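PDB 4A41: alpha-n-acetylglucosaminidase family protein, which binds galactose through this family 32 carbohydrate-binding module, one part of a larger alpha-N-acetylglucosaminidase of glycoside hydrolase family 89. Local coordinates for residues L104-S107 with F113-I116; G42-A47 with T61-V66; F86-R91 with G119-S124. All blocks are in the same frame, centred on the assembly; numbering follows the deposited sequence. Where two conformers were deposited one is given.

Interaction 1 (L104-S107 with F113-I116)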
# COMPACT_ATOMS: atom_id res chain seq x y z
N LEU A 104 -7.39 5.69 1.17
CA LEU A 104 -7.47 4.32 1.69
C LEU A 104 -8.91 3.87 1.55
O LEU A 104 -9.84 4.58 1.98
CB LEU A 104 -7.01 4.28 3.15
CG LEU A 104 -6.76 2.85 3.63
CD1 LEU A 104 -5.45 2.25 3.10
CD2 LEU A 104 -6.78 2.80 5.14
N HIS A 105 -9.10 2.73 0.91
CA HIS A 105 -10.43 2.13 0.70
C HIS A 105 -10.49 0.74 1.33
O HIS A 105 -9.46 0.09 1.49
CB HIS A 105 -10.77 1.96 -0.80
CG HIS A 105 -10.70 3.23 -1.63
ND1 HIS A 105 -10.93 3.22 -2.99
CD2 HIS A 105 -10.44 4.52 -1.30
CE1 HIS A 105 -10.79 4.45 -3.46
NE2 HIS A 105 -10.49 5.26 -2.46
N VAL A 106 -11.71 0.27 1.64
CA VAL A 106 -11.88 -1.09 2.13
C VAL A 106 -12.99 -1.80 1.34
O VAL A 106 -13.83 -1.15 0.69
CB VAL A 106 -12.23 -1.15 3.66
CG1 VAL A 106 -11.14 -0.52 4.48
CG2 VAL A 106 -13.53 -0.45 3.91
N SER A 107 -12.99 -3.12 1.38
CA SER A 107 -14.04 -3.93 0.74
C SER A 107 -14.32 -5.10 1.64
O SER A 107 -13.45 -5.53 2.40
CB SER A 107 -13.58 -4.45 -0.63
OG SER A 107 -14.60 -5.25 -1.25
N PHE A 113 -15.52 -1.35 -3.37
CA PHE A 113 -14.70 -0.63 -2.36
C PHE A 113 -15.38 0.64 -1.87
O PHE A 113 -16.18 1.24 -2.58
CB PHE A 113 -13.29 -0.34 -2.91
CG PHE A 113 -12.38 -1.55 -2.93
CD1 PHE A 113 -12.48 -2.52 -3.93
CD2 PHE A 113 -11.47 -1.76 -1.90
CE1 PHE A 113 -11.68 -3.66 -3.92
CE2 PHE A 113 -10.66 -2.87 -1.89
CZ PHE A 113 -10.77 -3.84 -2.87
N ARG A 114 -15.04 1.06 -0.65
CA ARG A 114 -15.54 2.30 -0.08
C ARG A 114 -14.38 3.06 0.56
O ARG A 114 -13.47 2.43 1.14
CB ARG A 114 -16.67 2.03 0.94
CG ARG A 114 -16.26 1.31 2.22
CD ARG A 114 -17.48 0.95 3.11
NE ARG A 114 -17.05 0.32 4.37
CZ ARG A 114 -16.99 -0.99 4.59
NH1 ARG A 114 -17.31 -1.87 3.64
NH2 ARG A 114 -16.59 -1.44 5.77
N LYS A 115 -14.38 4.38 0.38
CA LYS A 115 -13.32 5.22 0.90
C LYS A 115 -13.47 5.44 2.40
O LYS A 115 -14.53 5.86 2.90
CB LYS A 115 -13.27 6.55 0.14
CG LYS A 115 -12.19 7.52 0.62
CD LYS A 115 -12.09 8.79 -0.27
CE LYS A 115 -13.37 9.61 -0.20
NZ LYS A 115 -13.29 10.73 -1.20
N ILE A 116 -12.38 5.20 3.12
CA ILE A 116 -12.33 5.50 4.56
C ILE A 116 -11.33 6.57 5.03
O ILE A 116 -11.42 7.05 6.17
CB ILE A 116 -12.18 4.20 5.42
CG1 ILE A 116 -10.81 3.53 5.18
CG2 ILE A 116 -13.35 3.27 5.13
CD1 ILE A 116 -10.44 2.46 6.26
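Val-106 and Arg-114 face each other as an antiparallel hydrogen-bonded pair, the N of Val-106 lying 2.8 Å from the O of Arg-114 and the N of Arg-114 2.9 Å from the O of Val-106. A third bond, from Ile-116 N to Leu-104 O, continues the pairing. His-105 and Lys-115 form the adjacent non-hydrogen-bonded pair; here the CA of His-105 approaches the Arg-114 O at 3.1 Å in a CA-H...O contact.

The two faces of this strand pair carry different contacts. On the face of Val-106, its CG2 methyl sits 3.5 Å above the centre of the Arg-114 guanidinium plane, while its other methyl, CG1, meets CD1 of Ile-116 at 3.5 Å. Arg-114 starts with CG between its backbone N and carbonyl carbon (chi1 67°), then runs extended to NE, which carries the flat group over the valine. On the other face the Phe-113 ring receives the CB of Ser-107 over its centre, 3.5 Å from the centroid and 10° off the ring normal, a CH-pi contact.

These strands, 102-107 and 113-120, form a beta hairpin at one edge of the five-stranded sheet of the F5/8 type C beta-sandwich. Leu-104, Val-106 and Ile-116 pack against the facing sheet, Leu-104 on Phe-86 and Phe-132, Val-106 on Ile-83, Ile-116 on Phe-132.

Farther out, the Arg-114 guanidinium is held by a salt bridge to Glu-108 and by bonds to Lys-136 O and Thr-135 OG1. Ser-107 OG is bonded within the hairpin turn, to Asn-112 O and the backbone N atoms of Asp-109 and Gly-110.

Interaction 2 (G42-A47 with T61-V66). With GAL (beta-D-galactopyranose), chain C.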
# COMPACT_ATOMS: atom_id res chain seq x y z
N GLY A 42 15.06 -7.24 -8.31
CA GLY A 42 15.86 -7.42 -7.09
C GLY A 42 15.10 -7.08 -5.80
O GLY A 42 14.63 -7.94 -5.06
N ASN A 43 14.99 -5.80 -5.54
CA ASN A 43 14.30 -5.34 -4.35
C ASN A 43 13.00 -4.64 -4.67
O ASN A 43 12.42 -3.96 -3.83
CB ASN A 43 15.22 -4.42 -3.57
CG ASN A 43 16.25 -5.17 -2.79
OD1 ASN A 43 16.08 -6.35 -2.41
ND2 ASN A 43 17.36 -4.49 -2.53
N GLU A 44 12.55 -4.80 -5.90
CA GLU A 44 11.32 -4.19 -6.40
C GLU A 44 10.95 -5.00 -7.67
O GLU A 44 11.81 -5.70 -8.20
CB GLU A 44 11.55 -2.68 -6.72
CG GLU A 44 12.37 -2.40 -7.97
CD GLU A 44 12.72 -0.93 -8.17
OE1 GLU A 44 12.88 -0.21 -7.17
OE2 GLU A 44 12.86 -0.51 -9.33
N GLY A 45 9.72 -4.92 -8.17
CA GLY A 45 8.67 -4.07 -7.62
C GLY A 45 7.36 -4.83 -7.45
O GLY A 45 6.30 -4.20 -7.48
N LEU A 46 7.44 -6.15 -7.28
CA LEU A 46 6.23 -6.97 -7.12
C LEU A 46 5.40 -6.52 -5.93
O LEU A 46 5.96 -6.16 -4.90
CB LEU A 46 6.59 -8.43 -6.93
CG LEU A 46 7.34 -9.04 -8.11
CD1 LEU A 46 7.64 -10.52 -7.78
CD2 LEU A 46 6.57 -8.91 -9.43
N ALA A 47 4.08 -6.52 -6.07
CA ALA A 47 3.17 -6.19 -4.95
C ALA A 47 3.45 -6.95 -3.66
O ALA A 47 3.40 -6.38 -2.54
CB ALA A 47 1.74 -6.41 -5.37
N THR A 61 5.28 0.71 -8.79
CA THR A 61 4.49 0.69 -10.01
C THR A 61 5.40 0.37 -11.20
O THR A 61 6.60 0.66 -11.17
CB THR A 61 3.76 2.06 -10.24
OG1 THR A 61 4.69 3.14 -10.04
CG2 THR A 61 2.57 2.22 -9.25
N LYS A 62 4.80 -0.20 -12.25
CA LYS A 62 5.52 -0.54 -13.49
C LYS A 62 6.11 0.69 -14.16
O LYS A 62 5.42 1.70 -14.33
CB LYS A 62 4.58 -1.26 -14.46
CG LYS A 62 5.14 -1.49 -15.88
CD LYS A 62 6.35 -2.40 -15.83
CE LYS A 62 6.75 -2.84 -17.23
NZ LYS A 62 5.85 -3.90 -17.73
N TYR A 63 7.39 0.60 -14.53
CA TYR A 63 7.99 1.68 -15.28
C TYR A 63 8.68 1.11 -16.53
O TYR A 63 8.62 -0.10 -16.78
CB TYR A 63 8.89 2.55 -14.38
CG TYR A 63 9.99 1.81 -13.68
CD1 TYR A 63 11.24 1.66 -14.29
CD2 TYR A 63 9.81 1.28 -12.39
CE1 TYR A 63 12.28 0.99 -13.63
CE2 TYR A 63 10.84 0.61 -11.73
CZ TYR A 63 12.08 0.48 -12.35
OH TYR A 63 13.11 -0.17 -11.72
N ASN A 64 9.24 2.00 -17.35
CA ASN A 64 9.80 1.65 -18.68
C ASN A 64 8.81 0.90 -19.61
O ASN A 64 9.03 -0.28 -19.94
CB ASN A 64 11.17 0.96 -18.52
CG ASN A 64 12.25 1.89 -17.88
OD1 ASN A 64 12.17 3.12 -17.98
ND2 ASN A 64 13.25 1.28 -17.24
N PRO A 65 7.71 1.57 -20.03
CA PRO A 65 7.36 2.94 -19.67
C PRO A 65 6.45 2.95 -18.45
O PRO A 65 5.90 1.90 -18.06
CB PRO A 65 6.61 3.43 -20.91
CG PRO A 65 5.91 2.22 -21.40
CD PRO A 65 6.77 1.03 -21.03
N VAL A 66 6.31 4.13 -17.88
CA VAL A 66 5.45 4.33 -16.73
C VAL A 66 4.00 3.97 -17.05
O VAL A 66 3.48 4.28 -18.13
CB VAL A 66 5.56 5.78 -16.23
CG1 VAL A 66 4.54 6.09 -15.14
CG2 VAL A 66 6.96 6.05 -15.73
C1 GAL C . 15.37 4.30 -10.16
C2 GAL C . 14.92 3.80 -8.81
C3 GAL C . 13.83 2.74 -9.04
C4 GAL C . 12.72 3.33 -9.91
C5 GAL C . 13.32 3.87 -11.21
C6 GAL C . 12.26 4.49 -12.12
O1 GAL C . 16.31 5.32 -9.94
O2 GAL C . 16.01 3.27 -8.06
O3 GAL C . 13.37 2.30 -7.77
O4 GAL C . 12.07 4.40 -9.18
O5 GAL C . 14.26 4.86 -10.84
O6 GAL C . 12.80 4.85 -13.39
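Glu-44 and Tyr-63 meet through a single polar contact: the hydroxyl OH of Tyr-63 donates to OE2 of Glu-44 over 2.4 Å, a separation so short that its exact value is doubtful. OE2 lies at the edge of the ring, near its plane, whereas the carboxylate itself is turned 84° from that plane, so the two flat groups stand almost perpendicular. The glutamate reaches this position with CG between its backbone N and carbonyl carbon (chi1 73°) and the chain extended beyond it. Its second oxygen takes a different partner, the sugar, with OE1 of Glu-44 accepting from O3 of the galactose at 2.6 Å. One carboxylate thus joins the tyrosine and the ligand, each through its own oxygen.

Both segments are loops without regular secondary structure, flanking the short strand 59-60, and they supply two of the six residues of the galactose pocket seen in this carbohydrate-binding module. His-60, Arg-91 and Asn-96 also hydrogen-bond the sugar, and Phe-151 completes the set.

The apolar part of the contact is the sugar lying over one face of the tyrosine ring. The galactose C6 stands 3.6 Å above the Tyr-63 plane, over its centre, and C5 of the galactose comes within 3.8 Å of Tyr-63 CZ. The exocyclic O6 is nearest to CD1 of Tyr-63, at 3.7 Å, consistent with van der Waals contact rather than a polar bond.

Aromatic neighbours fix the tyrosine in turn: His-38 stacks with its ring, and His-60 packs edge-to-face with it. The backbone is tethered as well, since Tyr-63 N bonds to His-38 ND1.

Interaction 3 (F86-R91 with G119-S124). With GAL (beta-D-galactopyranose), chain C.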
# COMPACT_ATOMS: atom_id res chain seq x y z
N PHE A 86 -3.69 1.77 9.84
CA PHE A 86 -2.96 1.34 8.67
C PHE A 86 -1.63 2.07 8.64
O PHE A 86 -1.61 3.27 8.88
CB PHE A 86 -3.77 1.67 7.40
CG PHE A 86 -3.07 1.28 6.11
CD1 PHE A 86 -3.26 0.02 5.55
CD2 PHE A 86 -2.28 2.22 5.42
CE1 PHE A 86 -2.66 -0.32 4.36
CE2 PHE A 86 -1.65 1.88 4.21
CZ PHE A 86 -1.84 0.61 3.69
N THR A 87 -0.53 1.37 8.38
CA THR A 87 0.74 2.08 8.29
C THR A 87 1.39 1.85 6.94
O THR A 87 1.29 0.74 6.38
CB THR A 87 1.73 1.71 9.43
OG1 THR A 87 2.06 0.30 9.36
CG2 THR A 87 1.11 2.06 10.82
N TYR A 88 2.00 2.92 6.42
CA TYR A 88 2.72 2.90 5.16
C TYR A 88 4.16 3.25 5.46
O TYR A 88 4.44 4.36 5.93
CB TYR A 88 2.08 3.94 4.22
CG TYR A 88 2.93 4.36 3.04
CD1 TYR A 88 3.24 3.47 2.02
CD2 TYR A 88 3.44 5.66 2.97
CE1 TYR A 88 4.03 3.86 0.92
CE2 TYR A 88 4.25 6.05 1.87
CZ TYR A 88 4.53 5.14 0.87
OH TYR A 88 5.30 5.49 -0.22
N LEU A 89 5.07 2.30 5.19
CA LEU A 89 6.51 2.54 5.31
C LEU A 89 7.09 2.72 3.91
O LEU A 89 7.06 1.79 3.09
CB LEU A 89 7.22 1.40 6.05
CG LEU A 89 8.74 1.59 6.22
CD1 LEU A 89 9.00 2.73 7.22
CD2 LEU A 89 9.40 0.29 6.68
N PRO A 90 7.60 3.93 3.61
CA PRO A 90 8.23 4.17 2.32
C PRO A 90 9.54 3.40 2.20
O PRO A 90 10.12 2.94 3.20
CB PRO A 90 8.60 5.66 2.38
CG PRO A 90 7.61 6.26 3.36
CD PRO A 90 7.45 5.17 4.39
N ARG A 91 9.98 3.29 0.94
CA ARG A 91 11.33 2.81 0.65
C ARG A 91 12.38 3.61 1.45
O ARG A 91 12.13 4.77 1.84
CB ARG A 91 11.58 2.92 -0.85
CG ARG A 91 11.78 4.36 -1.34
CD ARG A 91 11.85 4.46 -2.85
NE ARG A 91 12.94 3.64 -3.39
CZ ARG A 91 13.07 3.33 -4.68
NH1 ARG A 91 12.21 3.81 -5.59
NH2 ARG A 91 14.10 2.59 -5.09
N GLY A 119 -5.87 12.03 2.09
CA GLY A 119 -5.04 13.13 2.52
C GLY A 119 -3.70 13.21 1.81
O GLY A 119 -3.48 12.60 0.75
N ASN A 120 -2.86 14.06 2.37
CA ASN A 120 -1.50 14.27 1.87
C ASN A 120 -0.49 13.74 2.87
O ASN A 120 -0.68 13.82 4.09
CB ASN A 120 -1.23 15.77 1.66
CG ASN A 120 -2.24 16.44 0.75
OD1 ASN A 120 -2.68 17.56 1.04
ND2 ASN A 120 -2.60 15.80 -0.32
N TRP A 121 0.64 13.27 2.34
CA TRP A 121 1.77 12.82 3.15
C TRP A 121 3.01 13.53 2.65
O TRP A 121 3.12 13.77 1.44
CB TRP A 121 1.99 11.32 2.95
CG TRP A 121 1.06 10.42 3.74
CD1 TRP A 121 0.47 10.68 4.95
CD2 TRP A 121 0.65 9.10 3.36
NE1 TRP A 121 -0.27 9.59 5.35
CE2 TRP A 121 -0.18 8.61 4.39
CE3 TRP A 121 0.92 8.27 2.26
CZ2 TRP A 121 -0.75 7.33 4.35
CZ3 TRP A 121 0.34 6.99 2.22
CH2 TRP A 121 -0.50 6.54 3.25
N ASP A 122 3.95 13.82 3.56
CA ASP A 122 5.23 14.38 3.11
C ASP A 122 6.04 13.32 2.37
O ASP A 122 5.76 12.12 2.47
CB ASP A 122 6.00 15.06 4.26
CG ASP A 122 6.65 14.10 5.25
OD1 ASP A 122 7.29 13.08 4.87
OD2 ASP A 122 6.60 14.40 6.46
N ASP A 123 7.02 13.76 1.59
CA ASP A 123 7.80 12.82 0.79
C ASP A 123 9.01 12.21 1.49
O ASP A 123 9.85 11.55 0.85
CB ASP A 123 8.17 13.42 -0.55
CG ASP A 123 9.18 14.55 -0.44
OD1 ASP A 123 9.82 14.73 0.62
OD2 ASP A 123 9.36 15.25 -1.46
N SER A 124 9.13 12.42 2.80
CA SER A 124 10.20 11.80 3.57
C SER A 124 9.99 10.28 3.73
O SER A 124 8.88 9.76 3.48
CB SER A 124 10.34 12.46 4.93
OG SER A 124 9.44 11.89 5.87
C1 GAL C . 15.37 4.30 -10.16
C2 GAL C . 14.92 3.80 -8.81
C3 GAL C . 13.83 2.74 -9.04
C4 GAL C . 12.72 3.33 -9.91
C5 GAL C . 13.32 3.87 -11.21
C6 GAL C . 12.26 4.49 -12.12
O1 GAL C . 16.31 5.32 -9.94
O2 GAL C . 16.01 3.27 -8.06
O3 GAL C . 13.37 2.30 -7.77
O4 GAL C . 12.07 4.40 -9.18
O5 GAL C . 14.26 4.86 -10.84
O6 GAL C . 12.80 4.85 -13.39
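Tyr-88 and Trp-121 bring their rings together almost parallel, the tyrosine plane and the six-membered ring of the indole being only 5° apart. They are strongly offset, however: the centroids are 5.0 Å apart, so little of one ring lies over the other. The touching parts are therefore limited to one side of each ring, with CD2 of Tyr-88 3.5 Å from CZ3 of Trp-121 and CB of Tyr-88 3.8 Å from CH2 of Trp-121. Tyr-88 is carried toward the indole with CG opposite its backbone N (chi1 162°), and its hydroxyl extends to Ser-153 O and Ile-99 N.

Trp-121 is gripped from more than one direction, for Tyr-102 stacks on it and Leu-142, Leu-130 and Lys-128 also touch its side chain. Farther along, the contact is slighter: CG of Pro-90 meets the backbone O of Ser-124 at 3.7 Å. That part of the loop is shaped by Asp-122, whose OD1 accepts from both the N of Ser-124, at 2.8 Å, and its OG, at 2.7 Å; the two donors approach from the same face of the carboxylate plane, N on the anti side and OG on the syn side. The backbone bond defines an Asx turn.

Beyond Pro-90 the chain leads to Arg-91, whose NH1 and NH2 both donate to O3 of the galactose, at 2.9 and 2.8 Å. Such a two-pronged arginine grip on one sugar hydroxyl, presented by a loop that follows strand 80-89, belongs to the galactose pocket at the loop end of this family 32 beta-sandwich module.

In the fold
Interactions 2 and 3 converge on the galactose: both reach its O3, through Glu-44 and Arg-91, and OE1 of Glu-44 lies 3.7 Å from NH2 of Arg-91, a long and weak ion pair. Their centres are nevertheless about 18 Å apart, because the aromatic pairing of interaction 3 lies back along strand 80-89. Both segments of interaction 1 lie between those of interaction 3 in the sequence, and the two contacts share strand 113-120; CD1 of Leu-104 packs 3.9 Å from CD2 of Phe-86. From interaction 2 it is remote, with centres about 24 Å apart, the middle of the domain between them and no direct touch.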